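Local coordinates for protein ALDH21) (Physcomitrella patens subsp. patens, PDB 5MZ5) that oxidises succinic semialdehyde to succinate with NADP(+) as the hydride acceptor, as an aldehyde dehydrogenase built round a Rossmann fold, at residues P71-H75 against K76-D80; E232-P235 against L236-S240; P361-S364 against E365-K369; Q490-V494 against K495-D499. One frame throughout, in Å; residues are numbered along the deposited sequence.

Contact 1. Residues P71-H75 against K76-D80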
# COMPACT_ATOMS: atom_id res chain seq x y z
N PRO A 71 38.85 -23.35 -7.54
CA PRO A 71 38.48 -24.77 -7.49
C PRO A 71 37.17 -25.04 -8.23
O PRO A 71 36.26 -24.21 -8.20
CB PRO A 71 38.30 -25.04 -5.99
CG PRO A 71 39.00 -23.94 -5.30
CD PRO A 71 38.83 -22.76 -6.19
N GLN A 72 37.11 -26.16 -8.95
CA GLN A 72 35.90 -26.55 -9.65
C GLN A 72 35.14 -27.55 -8.79
O GLN A 72 35.73 -28.54 -8.36
CB GLN A 72 36.19 -27.11 -11.05
CG GLN A 72 34.93 -27.22 -11.90
CD GLN A 72 35.23 -27.54 -13.33
OE1 GLN A 72 35.47 -28.69 -13.70
NE2 GLN A 72 35.15 -26.52 -14.17
N ALA A 73 33.85 -27.27 -8.52
CA ALA A 73 33.01 -28.13 -7.70
C ALA A 73 32.66 -29.42 -8.41
O ALA A 73 32.41 -29.42 -9.62
CB ALA A 73 31.74 -27.39 -7.28
N THR A 74 32.65 -30.53 -7.67
CA THR A 74 32.26 -31.82 -8.24
C THR A 74 30.74 -31.95 -8.10
O THR A 74 30.10 -31.11 -7.45
CB THR A 74 32.98 -32.98 -7.52
OG1 THR A 74 32.55 -33.03 -6.16
CG2 THR A 74 34.52 -32.89 -7.62
N HIS A 75 30.17 -33.01 -8.67
CA HIS A 75 28.75 -33.34 -8.58
C HIS A 75 28.35 -33.54 -7.10
O HIS A 75 27.28 -33.10 -6.70
CB HIS A 75 28.48 -34.61 -9.39
CG HIS A 75 27.03 -34.94 -9.49
ND1 HIS A 75 26.38 -35.69 -8.51
CD2 HIS A 75 26.14 -34.60 -10.45
CE1 HIS A 75 25.12 -35.77 -8.90
NE2 HIS A 75 24.92 -35.12 -10.06
N LYS A 76 29.23 -34.20 -6.31
CA LYS A 76 29.02 -34.46 -4.90
C LYS A 76 28.95 -33.14 -4.11
O LYS A 76 28.09 -33.02 -3.23
CB LYS A 76 30.09 -35.40 -4.32
CG LYS A 76 29.67 -36.03 -2.99
CD LYS A 76 30.84 -36.14 -2.03
CE LYS A 76 30.50 -36.92 -0.78
NZ LYS A 76 29.60 -36.16 0.12
N ASP A 77 29.81 -32.14 -4.47
CA ASP A 77 29.80 -30.81 -3.86
C ASP A 77 28.46 -30.13 -4.06
O ASP A 77 27.89 -29.60 -3.10
CB ASP A 77 30.93 -29.93 -4.42
CG ASP A 77 32.34 -30.37 -4.10
OD1 ASP A 77 32.54 -30.98 -3.01
OD2 ASP A 77 33.25 -30.10 -4.91
N ILE A 78 27.91 -30.18 -5.30
CA ILE A 78 26.61 -29.57 -5.63
C ILE A 78 25.49 -30.24 -4.82
O ILE A 78 24.67 -29.54 -4.23
CB ILE A 78 26.34 -29.50 -7.16
CG1 ILE A 78 27.51 -28.80 -7.89
CG2 ILE A 78 25.02 -28.77 -7.46
CD1 ILE A 78 27.74 -29.35 -9.26
N ASP A 79 25.49 -31.59 -4.75
CA ASP A 79 24.52 -32.34 -3.95
C ASP A 79 24.56 -31.94 -2.48
O ASP A 79 23.51 -31.72 -1.89
CB ASP A 79 24.76 -33.85 -4.07
CG ASP A 79 23.91 -34.49 -5.13
OD1 ASP A 79 22.74 -34.06 -5.29
OD2 ASP A 79 24.40 -35.44 -5.79
N ASP A 80 25.77 -31.82 -1.92
CA ASP A 80 26.01 -31.43 -0.53
C ASP A 80 25.55 -30.00 -0.29
O ASP A 80 24.96 -29.73 0.76
CB ASP A 80 27.50 -31.60 -0.14
CG ASP A 80 28.01 -33.04 -0.11
OD1 ASP A 80 27.17 -33.97 -0.05
OD2 ASP A 80 29.24 -33.23 -0.14

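Contact 2. Residues E232-P235 against L236-S240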
# COMPACT_ATOMS: atom_id res chain seq x y z
N GLU A 232 28.49 -14.21 11.30
CA GLU A 232 27.99 -15.13 12.33
C GLU A 232 26.47 -15.26 12.37
O GLU A 232 25.98 -16.36 12.64
CB GLU A 232 28.57 -14.78 13.72
CG GLU A 232 28.29 -13.36 14.20
CD GLU A 232 29.35 -12.30 13.91
OE1 GLU A 232 29.73 -12.12 12.72
OE2 GLU A 232 29.76 -11.62 14.87
N GLU A 233 25.72 -14.16 12.10
CA GLU A 233 24.25 -14.11 12.07
C GLU A 233 23.66 -15.04 10.99
O GLU A 233 22.53 -15.50 11.14
CB GLU A 233 23.74 -12.68 11.79
CG GLU A 233 23.86 -11.71 12.94
CD GLU A 233 25.12 -10.86 12.97
OE1 GLU A 233 26.16 -11.30 12.44
OE2 GLU A 233 25.06 -9.76 13.58
N LEU A 234 24.41 -15.28 9.91
CA LEU A 234 23.95 -16.11 8.81
C LEU A 234 24.11 -17.60 9.14
O LEU A 234 25.23 -18.04 9.38
CB LEU A 234 24.68 -15.70 7.51
CG LEU A 234 23.99 -16.03 6.18
CD1 LEU A 234 22.61 -15.36 6.07
CD2 LEU A 234 24.88 -15.62 5.03
N PRO A 235 22.99 -18.37 9.24
CA PRO A 235 23.10 -19.80 9.59
C PRO A 235 24.04 -20.62 8.69
O PRO A 235 24.20 -20.30 7.52
CB PRO A 235 21.65 -20.31 9.48
CG PRO A 235 20.80 -19.08 9.67
CD PRO A 235 21.58 -17.98 9.02
N LEU A 236 24.65 -21.67 9.25
CA LEU A 236 25.53 -22.57 8.50
C LEU A 236 24.73 -23.30 7.40
O LEU A 236 23.64 -23.80 7.66
CB LEU A 236 26.18 -23.58 9.46
CG LEU A 236 27.33 -24.39 8.88
CD1 LEU A 236 28.60 -23.54 8.78
CD2 LEU A 236 27.56 -25.66 9.73
N GLY A 237 25.26 -23.27 6.19
CA GLY A 237 24.61 -23.86 5.02
C GLY A 237 23.64 -22.96 4.30
O GLY A 237 23.02 -23.40 3.33
N ALA A 238 23.50 -21.68 4.74
CA ALA A 238 22.61 -20.67 4.12
C ALA A 238 23.04 -20.35 2.68
O ALA A 238 22.22 -19.90 1.86
CB ALA A 238 22.63 -19.41 4.95
N PHE A 239 24.33 -20.52 2.39
CA PHE A 239 24.82 -20.22 1.06
C PHE A 239 25.91 -21.15 0.59
O PHE A 239 26.67 -21.69 1.39
CB PHE A 239 25.28 -18.74 0.96
CG PHE A 239 26.65 -18.45 1.52
CD1 PHE A 239 26.84 -18.23 2.88
CD2 PHE A 239 27.77 -18.44 0.69
CE1 PHE A 239 28.12 -18.00 3.40
CE2 PHE A 239 29.05 -18.20 1.21
CZ PHE A 239 29.21 -17.99 2.56
N SER A 240 25.98 -21.29 -0.73
CA SER A 240 27.03 -21.97 -1.47
C SER A 240 27.23 -21.16 -2.74
O SER A 240 26.25 -20.70 -3.32
CB SER A 240 26.64 -23.41 -1.80
OG SER A 240 26.81 -24.24 -0.66

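Contact 3. Residues P361-S364 against E365-K369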
# COMPACT_ATOMS: atom_id res chain seq x y z
N PRO A 361 38.09 -4.06 -23.79
CA PRO A 361 37.89 -5.10 -24.82
C PRO A 361 36.58 -5.85 -24.64
O PRO A 361 35.92 -5.70 -23.60
CB PRO A 361 39.09 -6.02 -24.61
CG PRO A 361 39.41 -5.89 -23.14
CD PRO A 361 39.02 -4.51 -22.73
N MET A 362 36.19 -6.68 -25.62
CA MET A 362 35.01 -7.52 -25.48
C MET A 362 35.43 -8.71 -24.58
O MET A 362 36.63 -8.90 -24.34
CB MET A 362 34.44 -7.96 -26.85
CG MET A 362 33.92 -6.79 -27.71
SD MET A 362 32.43 -5.93 -27.08
CE MET A 362 33.19 -4.50 -26.21
N ILE A 363 34.45 -9.46 -24.03
CA ILE A 363 34.71 -10.57 -23.10
C ILE A 363 35.68 -11.62 -23.68
O ILE A 363 36.44 -12.23 -22.93
CB ILE A 363 33.39 -11.19 -22.56
CG1 ILE A 363 33.63 -12.00 -21.25
CG2 ILE A 363 32.64 -12.01 -23.63
CD1 ILE A 363 34.09 -11.19 -20.00
N SER A 364 35.69 -11.78 -25.01
CA SER A 364 36.56 -12.71 -25.73
C SER A 364 36.76 -12.24 -27.17
O SER A 364 35.98 -11.42 -27.67
CB SER A 364 35.97 -14.12 -25.72
OG SER A 364 34.79 -14.21 -26.50
N GLU A 365 37.80 -12.78 -27.84
CA GLU A 365 38.11 -12.49 -29.23
C GLU A 365 36.98 -13.03 -30.14
O GLU A 365 36.64 -12.39 -31.13
CB GLU A 365 39.48 -13.07 -29.61
CG GLU A 365 40.02 -12.56 -30.94
CD GLU A 365 41.46 -12.90 -31.27
OE1 GLU A 365 41.71 -13.35 -32.41
OE2 GLU A 365 42.34 -12.68 -30.41
N SER A 366 36.39 -14.19 -29.75
CA SER A 366 35.27 -14.84 -30.43
C SER A 366 34.01 -13.93 -30.39
O SER A 366 33.31 -13.80 -31.40
CB SER A 366 35.00 -16.21 -29.79
OG SER A 366 33.67 -16.66 -29.97
N ALA A 367 33.77 -13.28 -29.23
CA ALA A 367 32.66 -12.33 -29.06
C ALA A 367 32.87 -11.15 -30.04
O ALA A 367 31.96 -10.81 -30.78
CB ALA A 367 32.58 -11.84 -27.61
N ALA A 368 34.11 -10.61 -30.07
CA ALA A 368 34.53 -9.51 -30.97
C ALA A 368 34.38 -9.88 -32.46
O ALA A 368 33.84 -9.08 -33.22
CB ALA A 368 35.96 -9.10 -30.67
N LYS A 369 34.81 -11.12 -32.85
CA LYS A 369 34.69 -11.64 -34.22
C LYS A 369 33.23 -11.71 -34.67
O LYS A 369 32.93 -11.35 -35.80
CB LYS A 369 35.37 -13.02 -34.37
CG LYS A 369 36.89 -12.99 -34.41
CD LYS A 369 37.44 -14.41 -34.47
CE LYS A 369 38.94 -14.46 -34.38
NZ LYS A 369 39.47 -15.84 -34.58

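Contact 4. Residues Q490-V494 against K495-D499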
# COMPACT_ATOMS: atom_id res chain seq x y z
N GLN A 490 9.10 -11.58 -15.04
CA GLN A 490 9.20 -10.99 -13.69
C GLN A 490 10.19 -9.83 -13.62
O GLN A 490 10.72 -9.38 -14.64
CB GLN A 490 9.47 -12.04 -12.58
CG GLN A 490 8.64 -13.33 -12.66
CD GLN A 490 7.14 -13.13 -12.64
OE1 GLN A 490 6.39 -13.91 -13.24
NE2 GLN A 490 6.65 -12.11 -11.94
N ARG A 491 10.38 -9.29 -12.43
CA ARG A 491 11.21 -8.13 -12.22
C ARG A 491 12.22 -8.31 -11.12
O ARG A 491 11.93 -8.92 -10.08
CB ARG A 491 10.34 -6.87 -11.89
CG ARG A 491 9.31 -6.46 -12.92
CD ARG A 491 9.94 -5.90 -14.19
NE ARG A 491 8.93 -5.56 -15.17
CZ ARG A 491 8.42 -6.42 -16.05
NH1 ARG A 491 8.88 -7.67 -16.10
NH2 ARG A 491 7.48 -6.03 -16.89
N GLU A 492 13.38 -7.70 -11.33
CA GLU A 492 14.43 -7.53 -10.35
C GLU A 492 14.37 -6.06 -9.93
O GLU A 492 13.45 -5.33 -10.33
CB GLU A 492 15.79 -8.05 -10.80
CG GLU A 492 15.83 -9.57 -10.77
CD GLU A 492 17.18 -10.26 -10.88
OE1 GLU A 492 17.21 -11.50 -10.76
OE2 GLU A 492 18.22 -9.57 -11.05
N GLY A 493 15.27 -5.65 -9.07
CA GLY A 493 15.16 -4.40 -8.33
C GLY A 493 14.71 -4.99 -7.00
O GLY A 493 13.80 -5.83 -6.97
N VAL A 494 15.46 -4.69 -5.95
CA VAL A 494 15.41 -5.38 -4.65
C VAL A 494 14.00 -5.76 -4.16
O VAL A 494 13.77 -6.96 -3.96
CB VAL A 494 16.21 -4.64 -3.56
CG1 VAL A 494 16.10 -5.38 -2.23
CG2 VAL A 494 17.67 -4.48 -3.96
N LYS A 495 13.07 -4.80 -3.98
CA LYS A 495 11.73 -5.13 -3.43
C LYS A 495 10.90 -6.03 -4.37
O LYS A 495 10.15 -6.87 -3.89
CB LYS A 495 10.96 -3.88 -2.97
CG LYS A 495 10.42 -2.96 -4.06
CD LYS A 495 9.71 -1.77 -3.42
CE LYS A 495 8.91 -0.95 -4.41
NZ LYS A 495 8.65 0.42 -3.90
N TYR A 496 11.10 -5.94 -5.68
CA TYR A 496 10.41 -6.79 -6.68
C TYR A 496 11.02 -8.19 -6.72
O TYR A 496 10.27 -9.16 -6.80
CB TYR A 496 10.40 -6.12 -8.07
CG TYR A 496 9.94 -4.68 -8.01
CD1 TYR A 496 10.84 -3.64 -7.79
CD2 TYR A 496 8.58 -4.36 -8.11
CE1 TYR A 496 10.41 -2.32 -7.68
CE2 TYR A 496 8.14 -3.04 -7.99
CZ TYR A 496 9.06 -2.02 -7.81
OH TYR A 496 8.62 -0.73 -7.73
N ALA A 497 12.38 -8.31 -6.66
CA ALA A 497 13.04 -9.62 -6.61
C ALA A 497 12.61 -10.35 -5.33
O ALA A 497 12.33 -11.55 -5.38
CB ALA A 497 14.56 -9.48 -6.64
N MET A 498 12.48 -9.60 -4.20
CA MET A 498 12.00 -10.15 -2.92
C MET A 498 10.61 -10.77 -3.04
O MET A 498 10.39 -11.84 -2.48
CB MET A 498 12.01 -9.10 -1.81
CG MET A 498 13.39 -8.79 -1.35
SD MET A 498 13.43 -7.32 -0.34
CE MET A 498 12.67 -8.00 1.18
N ASP A 499 9.69 -10.13 -3.79
CA ASP A 499 8.33 -10.65 -4.03
C ASP A 499 8.32 -12.08 -4.59
O ASP A 499 7.53 -12.91 -4.13
CB ASP A 499 7.55 -9.73 -4.98
CG ASP A 499 6.77 -8.64 -4.29
OD1 ASP A 499 5.93 -8.98 -3.42
OD2 ASP A 499 6.96 -7.46 -4.67

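Contact 1. Residues P71-H75 against K76-D80
Past T74 the extended chain winds into helix 75-94, with I78 N bonded to T74 O at 3.2 Å and D79 N to H75 O at 3.0 Å. Before these bonds, T74 and D77 hold one another, each side chain taking the backbone N-H of its partner. D77 OD2 receives T74 N at 2.9 Å in an almost straight bond (170°), the donor standing above the carboxylate plane. In return T74 OG1 accepts from D77 N, a weak bond of 3.3 Å; a chi1 of 65° sets this hydroxyl between its own backbone N and carbonyl carbon, facing the first helical turn. The same D77 OD2 also makes a salt bridge to R53, which ties the cap to another part of the chain. A73 CB rests on D77 CB at 3.9 Å, while the CD1 methyl of I78 folds back to T74 O. Beside M251 of helix 251-254, H75 CE1 comes within 3.2 Å of D79 OD2, ring and carboxylate planes 82° apart, and the other oxygen of D79 is bound to R257. Within the helix, K76 reaches one turn ahead, its NZ bridging to the syn lone pair of D80 OD2 at 3.0 Å. The reciprocal bonds of T74 and D77 make a capping box, here starting the helix that follows strand 66-71.

Contact 2. Residues E232-P235 against L236-S240
The side chains of L234 and F239 cross at about a right angle, L234 CD2 touching F239 CD1 at 3.9 Å in an oblique approach to the ring. A chi1 of -156° sets L234 CG opposite its backbone N and beside its carbonyl carbon, where it meets A238 CB at 3.8 Å. A238 points back toward the preceding residues and is pinched from two directions: L234 CG on one hand, and P235 O, only 3.1 Å from A238 CB, on the other. The pyrrolidine ring joins more loosely, its P235 CD 4.4 Å from A238 CB. These apolar groups gather because the chain reverses beneath them in a type II turn from P235 to A238. The turn is closed by A238 N donating to P235 O at 3.2 Å, with the donor 41° above the carbonyl plane. G237 takes the third position with a positive phi of 87°, a backbone shape in which a beta carbon would collide with the carbonyl oxygen of L236, and its N-H is bound to S46 OG. L236, at the second position, turns its side chain outward from the turn. Around the cluster, L228 of helix 219-229 packs on both L234 and F239, while M92 of helix 75-94 packs on P235 and A238. F209 of strand 209-212 lies against F239. The turn thus delivers the chain from helix 219-229 into edge strand 239-241, parallel to strand 209-212, completing a beta-alpha-beta crossover of the Rossmann-type cofactor-binding sheet.

Contact 3. Residues P361-S364 against E365-K369
S364 OG accepts the backbone N-H of A367 at 3.1 Å, the N-cap bond that opens helix 365-380. A chi1 of 68° places the hydroxyl oxygen between the backbone N and carbonyl carbon of S364, over the first turn, where it also lies against the methyl, 3.4 Å from A367 CB. The carbonyl of the same residue starts the regular helical bonding: S364 O receives A368 N at 3.1 Å, the donor tilted 23° from the carbonyl plane. With an alanine in place of S364, the amide of A367 would probably be left without its side-chain acceptor and the first turn without its side-chain cap. The residues before the cap add apolar cover, I363 CG2 meeting A367 CB at 4.0 Å. I363 also leans on W188, one of the NADP(+)-binding residues, and its N-H is held by Q318 OE1, which probably helps fix the approach to the helix beside the cofactor site. On the outer side K369 NZ and E365 OE1 make a long salt bridge, and the same oxygen has a second, weak ion pair with R391. M362 bends its thioether away toward Q318 and P418, leaving its first side-chain carbon to do the packing: M362 CB sits 4.3 Å from A368 CB.

Contact 4. Residues Q490-V494 against K495-D499
This is a buried local contact at the start of helix 494-500, just after strand 488-489, and main-chain bonds from G493 and V494 carry it. G493, the N-cap residue, offers its carbonyl to the first turn: G493 O takes A497 N at 2.9 Å, in line with the carbonyl bond, and Y496 N through a weak bond. The Y496 ring turns an edge to that oxygen, while K495 CG lies 3.7 Å above one ring face, toward its rim. V494 O receives M498 N at 2.9 Å. V494 CG1, opposite its backbone N (chi1 179°), stands beside M498 SD at 3.8 Å, the two side chains running alongside each other. M498 also packs on P201 and V205 of helix 193-205. An alanine here would lack the thioether and would probably leave V494 CG1 without its neighbour and a gap toward helix 193-205. R491 CB packs on Y496 CB at 3.9 Å; its guanidinium curls back, NH1 bonding Q490 O at 2.9 Å, while NH2 reaches E503 and T504 of the second subunit. E492 pairs with K198 and touches R475, a succinate-binding residue. Backbone carbonyls thus bond the helix start, leaving the charged ends of R491 and E492 to engage, respectively, the neighbouring subunit and the active-site surroundings.

How the contacts relate
Contacts 1, 3 and 4 each begin a helix, but with different caps: a reciprocal threonine-aspartate box, a lone serine hydroxyl, and in contact 4 a glycine N-cap with no side chain to accept a bond. Contact 2 is instead a turn leading into a strand, closed by one backbone bond and filled with apolar groups. Contacts 2 and 4 are buried; contacts 1 and 3 are partly buried, with charged pairs along their helices. Contacts 1 and 2, with nearest atoms about 6 Å apart, share helix 75-94, which begins at contact 1 and packs over contact 2. Contact 3 lies far from contact 2, their centres about 37 Å apart. Of the four, contact 4 alone is touched by other subunits.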